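Local coordinates for L-arabinose ABC transporter, periplasmic L-arabinose-binding protein (Burkholderia thailandensis, PDB 4KZK) that binds beta-D-galactose and probably L-arabinose in the periplasm, presumably delivering the sugar to an ABC transporter for uptake, at residues Ile147-Gly152 / Leu193-Phe198; Val171-Tyr176 / Gly188-Leu193. All blocks are in the same frame, centred on the assembly; numbering follows the deposited sequence. Where two conformers were deposited one is given.

Contact 1: residues Ile147-Gly152 / Leu193-Phe198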
loop_
_atom_site.group_PDB
_atom_site.type_symbol
_atom_site.label_atom_id
_atom_site.label_comp_id
_atom_site.label_asym_id
_atom_site.label_seq_id
_atom_site.Cartn_x
_atom_site.Cartn_y
_atom_site.Cartn_z
ATOM N N ILE A 147 -10.669 -2.882 -2.753
ATOM C CA ILE A 147 -9.588 -2.392 -3.615
ATOM C C ILE A 147 -9.038 -3.553 -4.445
ATOM O O ILE A 147 -8.827 -3.451 -5.651
ATOM C CB ILE A 147 -8.448 -1.771 -2.776
ATOM C CG1 ILE A 147 -8.945 -0.525 -2.025
ATOM C CG2 ILE A 147 -7.243 -1.428 -3.647
ATOM C CD1 ILE A 147 -9.408 0.612 -2.908
ATOM N N GLY A 148 -8.777 -4.657 -3.773
ATOM C CA GLY A 148 -8.380 -5.860 -4.480
ATOM C C GLY A 148 -9.364 -6.288 -5.562
ATOM O O GLY A 148 -8.955 -6.693 -6.662
ATOM N N ARG A 149 -10.664 -6.259 -5.251
ATOM C CA ARG A 149 -11.653 -6.556 -6.281
ATOM C C ARG A 149 -11.482 -5.654 -7.496
ATOM O O ARG A 149 -11.617 -6.115 -8.639
ATOM C CB ARG A 149 -13.069 -6.403 -5.722
ATOM C CG ARG A 149 -13.441 -7.391 -4.636
ATOM C CD ARG A 149 -13.462 -8.830 -5.116
ATOM N NE ARG A 149 -14.532 -9.097 -6.075
ATOM C CZ ARG A 149 -15.394 -10.107 -5.996
ATOM N NH1 ARG A 149 -15.373 -10.971 -4.971
ATOM N NH2 ARG A 149 -16.288 -10.259 -6.961
ATOM N N GLN A 150 -11.269 -4.374 -7.253
ATOM C CA GLN A 150 -11.002 -3.423 -8.346
ATOM C C GLN A 150 -9.767 -3.794 -9.156
ATOM O O GLN A 150 -9.763 -3.659 -10.374
ATOM C CB GLN A 150 -10.863 -2.001 -7.825
ATOM C CG GLN A 150 -12.137 -1.433 -7.233
ATOM C CD GLN A 150 -11.870 -0.071 -6.640
ATOM O OE1 GLN A 150 -11.325 0.031 -5.548
ATOM N NE2 GLN A 150 -12.197 0.959 -7.349
ATOM N N VAL A 151 -8.721 -4.252 -8.487
ATOM C CA VAL A 151 -7.535 -4.717 -9.206
ATOM C C VAL A 151 -7.882 -5.869 -10.157
ATOM O O VAL A 151 -7.535 -5.858 -11.335
ATOM C CB VAL A 151 -6.429 -5.183 -8.241
ATOM C CG1 VAL A 151 -5.331 -5.933 -8.991
ATOM C CG2 VAL A 151 -5.843 -4.017 -7.433
ATOM N N GLY A 152 -8.576 -6.876 -9.639
ATOM C CA GLY A 152 -8.936 -8.026 -10.439
ATOM C C GLY A 152 -9.882 -7.680 -11.568
ATOM O O GLY A 152 -9.721 -8.178 -12.689
ATOM N N LEU A 193 -10.886 -12.181 -10.116
ATOM C CA LEU A 193 -10.416 -12.890 -11.304
ATOM C C LEU A 193 -11.148 -14.239 -11.483
ATOM O O LEU A 193 -11.550 -14.594 -12.596
ATOM C CB LEU A 193 -8.894 -13.078 -11.269
ATOM C CG LEU A 193 -8.105 -11.797 -11.545
ATOM C CD1 LEU A 193 -6.678 -11.953 -11.085
ATOM C CD2 LEU A 193 -8.136 -11.415 -13.014
ATOM N N LYS A 194 -11.330 -14.977 -10.396
ATOM C CA LYS A 194 -12.085 -16.228 -10.485
ATOM C C LYS A 194 -13.521 -15.975 -10.938
ATOM O O LYS A 194 -14.059 -16.749 -11.722
ATOM C CB LYS A 194 -12.049 -16.970 -9.169
ATOM C CG LYS A 194 -10.675 -17.545 -8.862
ATOM C CD LYS A 194 -10.730 -18.563 -7.726
ATOM C CE LYS A 194 -11.297 -17.981 -6.440
ATOM N NZ LYS A 194 -11.135 -18.909 -5.301
ATOM N N ALA A 195 -14.111 -14.874 -10.478
ATOM C CA ALA A 195 -15.487 -14.479 -10.871
ATOM C C ALA A 195 -15.589 -14.133 -12.352
ATOM O O ALA A 195 -16.685 -14.138 -12.926
ATOM C CB ALA A 195 -15.950 -13.296 -10.025
ATOM N N ALA A 196 -14.440 -13.841 -12.963
ATOM C CA ALA A 196 -14.346 -13.469 -14.365
ATOM C C ALA A 196 -13.873 -14.624 -15.229
ATOM O O ALA A 196 -13.598 -14.447 -16.415
ATOM C CB ALA A 196 -13.381 -12.294 -14.507
ATOM N N GLY A 197 -13.747 -15.808 -14.645
ATOM C CA GLY A 197 -13.435 -16.996 -15.428
ATOM C C GLY A 197 -11.993 -17.454 -15.427
ATOM O O GLY A 197 -11.652 -18.426 -16.104
ATOM N N PHE A 198 -11.142 -16.787 -14.648
ATOM C CA PHE A 198 -9.783 -17.275 -14.448
ATOM C C PHE A 198 -9.862 -18.494 -13.548
ATOM O O PHE A 198 -10.722 -18.564 -12.669
ATOM C CB PHE A 198 -8.889 -16.181 -13.842
ATOM C CG PHE A 198 -8.559 -15.074 -14.809
ATOM C CD1 PHE A 198 -9.522 -14.122 -15.158
ATOM C CD2 PHE A 198 -7.303 -14.985 -15.370
ATOM C CE1 PHE A 198 -9.225 -13.116 -16.065
ATOM C CE2 PHE A 198 -6.993 -13.958 -16.260
ATOM C CZ PHE A 198 -7.963 -13.048 -16.624
#
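L193 meets G152 where helix 144-161 passes the last turn of helix 180-195. A side chain on G152 would point at L193 and press on its backbone N; glycine lets the helices close until the two CA atoms lie 5.2 Å apart. L193 reaches over with one branch, CD2, which stands 3.6 Å from G152 O, while its CG sits 4.0 Å from G152 CA. CG lies anti to the carbonyl carbon (chi1 -74°), which carries the isobutyl group along G152 and down into the core. In this alpha/beta lobe of the periplasmic sugar-binding (LacI-type) fold, helices 144-161 and 180-195 both pack on F236 of strand 233-236. At the outer border the methyl of A195 comes 4.3 Å from NH2 of R149, obliquely to the guanidinium, whose NH1 is hydrogen-bonded to the hydroxyl of Y145. A Schellman motif then ends the helix: G197, its C-prime residue at positive phi, bonds through N to O of K194, and N of F198 turns back to O of L193 at 3.0 Å. N of A196 reaches that oxygen from the opposite face of its plane. The F198 ring receives L193 CD2 over one face, offset toward the rim.

Contact 2: residues Val171-Tyr176 / Gly188-Leu193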
loop_
_atom_site.group_PDB
_atom_site.type_symbol
_atom_site.label_atom_id
_atom_site.label_comp_id
_atom_site.label_asym_id
_atom_site.label_seq_id
_atom_site.Cartn_x
_atom_site.Cartn_y
_atom_site.Cartn_z
ATOM N N VAL A 171 -2.016 -16.796 -13.207
ATOM C CA VAL A 171 -2.379 -15.761 -12.236
ATOM C C VAL A 171 -1.291 -15.711 -11.163
ATOM O O VAL A 171 -1.203 -16.593 -10.309
ATOM C CB VAL A 171 -3.770 -16.039 -11.630
ATOM C CG1 VAL A 171 -4.156 -14.987 -10.609
ATOM C CG2 VAL A 171 -4.792 -16.099 -12.746
ATOM N N LEU A 172 -0.442 -14.691 -11.259
ATOM C CA LEU A 172 0.670 -14.535 -10.315
ATOM C C LEU A 172 0.236 -13.692 -9.114
ATOM O O LEU A 172 0.081 -12.475 -9.219
ATOM C CB LEU A 172 1.880 -13.899 -11.000
ATOM C CG LEU A 172 3.145 -13.875 -10.137
ATOM C CD1 LEU A 172 3.581 -15.300 -9.826
ATOM C CD2 LEU A 172 4.249 -13.083 -10.814
ATOM N N ARG A 173 0.077 -14.337 -7.965
ATOM C CA ARG A 173 -0.308 -13.654 -6.738
ATOM C C ARG A 173 0.919 -13.413 -5.866
ATOM O O ARG A 173 1.409 -14.325 -5.189
ATOM C CB ARG A 173 -1.337 -14.481 -5.974
ATOM C CG ARG A 173 -1.910 -13.782 -4.756
ATOM C CD ARG A 173 -2.844 -14.674 -3.968
ATOM N NE ARG A 173 -2.153 -15.576 -3.061
ATOM C CZ ARG A 173 -1.791 -15.304 -1.806
ATOM N NH1 ARG A 173 -1.204 -16.248 -1.082
ATOM N NH2 ARG A 173 -2.016 -14.116 -1.259
ATOM N N LEU A 174 1.413 -12.184 -5.881
ATOM C CA LEU A 174 2.536 -11.807 -5.013
ATOM C C LEU A 174 2.012 -11.679 -3.606
ATOM O O LEU A 174 1.174 -10.806 -3.343
ATOM C CB LEU A 174 3.141 -10.472 -5.435
ATOM C CG LEU A 174 3.836 -10.440 -6.783
ATOM C CD1 LEU A 174 4.033 -8.973 -7.195
ATOM C CD2 LEU A 174 5.142 -11.195 -6.751
ATOM N N ALA A 175 2.498 -12.521 -2.698
ATOM C CA ALA A 175 1.857 -12.664 -1.398
ATOM C C ALA A 175 2.730 -12.206 -0.244
ATOM O O ALA A 175 3.925 -12.531 -0.166
ATOM C CB ALA A 175 1.467 -14.109 -1.182
ATOM N N TYR A 176 2.117 -11.473 0.670
ATOM C CA TYR A 176 2.748 -11.125 1.932
ATOM C C TYR A 176 1.642 -11.269 2.974
ATOM O O TYR A 176 1.198 -10.289 3.597
ATOM C CB TYR A 176 3.345 -9.729 1.888
ATOM C CG TYR A 176 4.270 -9.429 3.032
ATOM C CD1 TYR A 176 5.539 -9.982 3.086
ATOM C CD2 TYR A 176 3.925 -8.518 4.018
ATOM C CE1 TYR A 176 6.416 -9.678 4.104
ATOM C CE2 TYR A 176 4.802 -8.212 5.052
ATOM C CZ TYR A 176 6.050 -8.797 5.090
ATOM O OH TYR A 176 6.940 -8.514 6.105
ATOM N N GLY A 188 -8.902 -10.184 -2.638
ATOM C CA GLY A 188 -9.899 -9.517 -3.470
ATOM C C GLY A 188 -9.595 -9.648 -4.940
ATOM O O GLY A 188 -10.485 -9.922 -5.761
ATOM N N ALA A 189 -8.324 -9.461 -5.301
ATOM C CA ALA A 189 -7.932 -9.571 -6.699
ATOM C C ALA A 189 -8.174 -10.985 -7.229
ATOM O O ALA A 189 -8.737 -11.181 -8.317
ATOM C CB ALA A 189 -6.469 -9.164 -6.876
ATOM N N VAL A 190 -7.759 -11.986 -6.466
ATOM C CA VAL A 190 -7.993 -13.364 -6.890
ATOM C C VAL A 190 -9.496 -13.656 -7.043
ATOM O O VAL A 190 -9.918 -14.286 -8.009
ATOM C CB VAL A 190 -7.347 -14.392 -5.923
ATOM C CG1 VAL A 190 -7.813 -15.818 -6.243
ATOM C CG2 VAL A 190 -5.832 -14.324 -5.995
ATOM N N ASP A 191 -10.290 -13.205 -6.077
ATOM C CA ASP A 191 -11.727 -13.485 -6.085
ATOM C C ASP A 191 -12.368 -12.840 -7.302
ATOM O O ASP A 191 -13.192 -13.452 -7.980
ATOM C CB ASP A 191 -12.398 -12.977 -4.793
ATOM C CG ASP A 191 -12.089 -13.834 -3.569
ATOM O OD1 ASP A 191 -11.420 -14.885 -3.703
ATOM O OD2 ASP A 191 -12.531 -13.468 -2.453
ATOM N N ALA A 192 -11.995 -11.598 -7.596
ATOM C CA ALA A 192 -12.526 -10.935 -8.792
ATOM C C ALA A 192 -12.110 -11.671 -10.077
ATOM O O ALA A 192 -12.890 -11.786 -11.020
ATOM C CB ALA A 192 -12.096 -9.464 -8.837
ATOM N N LEU A 193 -10.886 -12.181 -10.116
ATOM C CA LEU A 193 -10.416 -12.890 -11.304
ATOM C C LEU A 193 -11.148 -14.239 -11.483
ATOM O O LEU A 193 -11.550 -14.594 -12.596
ATOM C CB LEU A 193 -8.894 -13.078 -11.269
ATOM C CG LEU A 193 -8.105 -11.797 -11.545
ATOM C CD1 LEU A 193 -6.678 -11.953 -11.085
ATOM C CD2 LEU A 193 -8.136 -11.415 -13.014
#
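V171 faces helix 180-195 from strand 170-175 and meets L193 through methyl groups alone: CG1 of V171 stands 4.0 Å from CD1 of L193, and the two side chains slide past each other in opposite directions. CG1 is placed anti to the backbone N (chi1 179°), which sends this branch toward the helix. CD1 is the leucine branch used here, while CD2 faces G152 and F198. Valine, beta-branched and apolar, suits an extended strand and presents a compact methyl to the leucine. F236 of the adjacent strand 233-236 packs against both V171 and V190.

Two residues further on, R173 also points its CB at the helix. Strand 170-175, helix 180-195 and strand 203-207 form a beta-alpha-beta unit, and this contact is the packing of its first strand under its own crossover helix. The CA atoms of R173 and V190, 7.7 Å apart, are the nearest pair of CA atoms across the contact. The aliphatic part of R173 does the touching: its CD lies 3.6 Å from CG2 of V190 and its CG 4.1 Å from the same methyl, the side chains crossing at about a right angle. Valine fits at 190 because CG2 offers an apolar surface to these two methylenes.

The arginine chain runs straight out from the strand and then bends at chi3 (82°), taking the guanidinium away from the valine. There NE forms a salt bridge with D205 of strand 203-207, and NH2 forms a salt bridge with D177 and a hydrogen bond with OG1 of T186, partners that would balance a buried charge and probably fix the group's rotation. One guanidinium face lies over the methyl of A175, whose CB is 3.1 Å from the plane and offset toward the rim.

Contacts 1 and 2 have centres about 8 Å apart and share L193 on helix 180-195, which meets helix 144-161 in contact 1 and strand 170-175 in contact 2. Along the chain, contact 2 is nested within the loop closed by contact 1: helix 144-161 comes first, then the strand, then the common helix. The two also touch directly, CD of R149 lying 3.2 Å from O of G188 and O of R149 3.4 Å from CB of A192. Together they pack the two helices against each other and one of them against the mixed sheet, within the same lobe of the sugar-binding protein; the helix they share also carries R185, a galactose-binding residue.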